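Local coordinates for protein alanine racemase (Enterococcus faecalis, PDB 3E6E) that belongs to the alanine racemase family, pairing a TIM-barrel N-terminal domain with a C-terminal domain, and is modelled with the ligand DCS in its pockets, at residues G224-G229 against Y241-A246. The protein carries 1 engineered substitution. Numbering follows the deposited sequence.
With DCS (D-[3-hydroxy-2-methyl-5-phosphonooxymethyl-pyridin-4-ylmethyl]-N,O-cycloserylamide), chain D.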
# COMPACT_ATOMS: atom_id res chain seq x y z
N GLY A 224 -11.61 -14.32 9.91
CA GLY A 224 -10.82 -13.20 9.45
C GLY A 224 -11.50 -11.83 9.47
O GLY A 224 -11.64 -11.20 10.52
N VAL A 225 -11.91 -11.37 8.28
CA VAL A 225 -12.54 -10.07 8.09
C VAL A 225 -13.66 -9.68 9.03
O VAL A 225 -13.79 -8.50 9.37
CB VAL A 225 -13.09 -9.93 6.67
CG1 VAL A 225 -11.97 -9.90 5.71
CG2 VAL A 225 -14.04 -11.05 6.36
N ALA A 226 -14.46 -10.64 9.44
CA ALA A 226 -15.55 -10.32 10.33
C ALA A 226 -15.05 -9.86 11.69
O ALA A 226 -15.72 -9.07 12.35
CB ALA A 226 -16.47 -11.50 10.47
N MET A 227 -13.89 -10.33 12.13
CA MET A 227 -13.43 -9.89 13.45
C MET A 227 -12.98 -8.43 13.42
O MET A 227 -12.61 -7.87 14.45
CB MET A 227 -12.32 -10.81 14.00
CG MET A 227 -10.98 -10.77 13.34
SD MET A 227 -9.90 -12.04 14.13
CE MET A 227 -8.28 -11.61 13.38
N TYR A 228 -13.05 -7.83 12.24
CA TYR A 228 -12.69 -6.43 12.04
C TYR A 228 -13.96 -5.62 11.77
O TYR A 228 -13.90 -4.42 11.53
CB TYR A 228 -11.72 -6.30 10.88
CG TYR A 228 -10.45 -7.12 11.04
CD1 TYR A 228 -9.45 -6.74 11.94
CD2 TYR A 228 -10.25 -8.28 10.29
CE1 TYR A 228 -8.29 -7.50 12.08
CE2 TYR A 228 -9.09 -9.05 10.43
CZ TYR A 228 -8.11 -8.65 11.32
OH TYR A 228 -6.96 -9.41 11.43
N GLY A 229 -15.11 -6.30 11.82
CA GLY A 229 -16.39 -5.65 11.60
C GLY A 229 -16.81 -5.40 10.16
O GLY A 229 -17.63 -4.50 9.90
N TYR A 241 -25.02 -11.56 12.74
CA TYR A 241 -24.95 -10.79 13.98
C TYR A 241 -24.26 -9.45 13.69
O TYR A 241 -23.51 -9.32 12.72
CB TYR A 241 -24.21 -11.58 15.06
CG TYR A 241 -22.71 -11.71 14.88
CD1 TYR A 241 -21.84 -10.73 15.36
CD2 TYR A 241 -22.15 -12.82 14.24
CE1 TYR A 241 -20.46 -10.85 15.20
CE2 TYR A 241 -20.78 -12.95 14.08
CZ TYR A 241 -19.94 -11.97 14.56
OH TYR A 241 -18.59 -12.08 14.40
N ALA A 242 -24.54 -8.47 14.54
CA ALA A 242 -24.00 -7.12 14.40
C ALA A 242 -22.49 -7.05 14.41
O ALA A 242 -21.86 -7.27 15.44
CB ALA A 242 -24.53 -6.25 15.50
N LEU A 243 -21.91 -6.74 13.25
CA LEU A 243 -20.46 -6.61 13.13
C LEU A 243 -20.17 -5.15 13.42
O LEU A 243 -20.90 -4.27 12.97
CB LEU A 243 -20.00 -6.96 11.71
CG LEU A 243 -20.08 -8.43 11.28
CD1 LEU A 243 -19.75 -8.55 9.79
CD2 LEU A 243 -19.13 -9.27 12.13
N LYS A 244 -19.11 -4.88 14.19
CA LYS A 244 -18.77 -3.50 14.53
C LYS A 244 -17.42 -3.12 13.93
O LYS A 244 -16.37 -3.62 14.34
CB LYS A 244 -18.72 -3.34 16.05
CG LYS A 244 -18.14 -2.00 16.52
CD LYS A 244 -17.87 -1.99 18.02
CE LYS A 244 -19.15 -1.99 18.85
NZ LYS A 244 -19.83 -0.67 18.81
N PRO A 245 -17.44 -2.23 12.94
CA PRO A 245 -16.21 -1.79 12.28
C PRO A 245 -15.15 -1.37 13.30
O PRO A 245 -15.43 -0.62 14.23
CB PRO A 245 -16.69 -0.63 11.41
CG PRO A 245 -18.07 -1.08 11.02
CD PRO A 245 -18.61 -1.55 12.35
N ALA A 246 -13.93 -1.86 13.12
CA ALA A 246 -12.84 -1.54 14.03
C ALA A 246 -11.90 -0.49 13.45
O ALA A 246 -11.16 0.16 14.19
CB ALA A 246 -12.06 -2.80 14.35
N1 DCS D . -8.31 -19.37 5.77
C2 DCS D . -7.42 -19.29 4.65
C2A DCS D . -6.71 -20.52 4.13
C3 DCS D . -7.24 -18.03 4.06
O3 DCS D . -6.42 -17.87 3.00
C4 DCS D . -7.96 -16.89 4.60
C4A DCS D . -7.78 -15.53 3.97
C5 DCS D . -8.85 -17.08 5.75
C6 DCS D . -8.99 -18.31 6.30
C5A DCS D . -9.63 -15.96 6.39
O4P DCS D . -10.62 -15.51 5.45
P DCS D . -11.66 -14.34 5.71
O1P DCS D . -12.48 -14.76 6.83
O2P DCS D . -10.94 -13.11 5.99
O3P DCS D . -12.48 -14.21 4.51
N DCS D . -8.17 -15.58 2.50
CA DCS D . -8.09 -14.43 1.69
C DCS D . -7.08 -14.17 0.72
O DCS D . -6.01 -14.98 0.44
ND DCS D . -7.34 -13.03 0.14
OG DCS D . -8.50 -12.51 0.69
CB DCS D . -8.94 -13.37 1.63
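Gly224 follows strand 220-223 and leads into a short 3-10 helix, 225-228, beside the DCS phosphate. Its N-H reaches O1P only weakly, whereas Val225 N donates to O2P at 3.0 Å in a nearly straight bond (164°), and Val225 CG1 lies against that same oxygen. A CB on Gly224 would collide with O2P, so the phosphate can sit directly on the backbone. The amide of Ala226 turns instead to Ser207 OG, while Leu243 CD2 comes up beside its methyl, 3.8 Å from Ala226 CB. Leu243 holds CG anti to its carbonyl carbon, and the same CD2 also rests on the carbonyl oxygen of Ala226, which accepts the N-H of Gly229. Met227 points away from 241-246 and lays CG over one face of the Tyr228 ring, toward the rim. That ring leads away from 241-246, stacked with Tyr44 and His46 and its hydroxyl bonded to Val38 O, while the Tyr228 carbonyl oxygen meets 241-246. Ala246 N donates to Tyr228 O at 3.0 Å, approaching from above the carbonyl plane with an N-H...O angle of 147°. Gly229 ends the turn with positive phi (81°) and brings the two backbones nearest, its CA 3.9 Å from Pro245 CA. Gly229 CA also makes a CA-H...O contact with Lys244 O at 3.4 Å; a CB here would run into that carbonyl. Ala246 pairs through its backbone with Asp14 as well, tying this contact to the chain just before helix 15-28. The arrangement is that of a phosphate-binding turn after the eighth strand of a TIM barrel, flanked by the extended chain leading to strand 249-259.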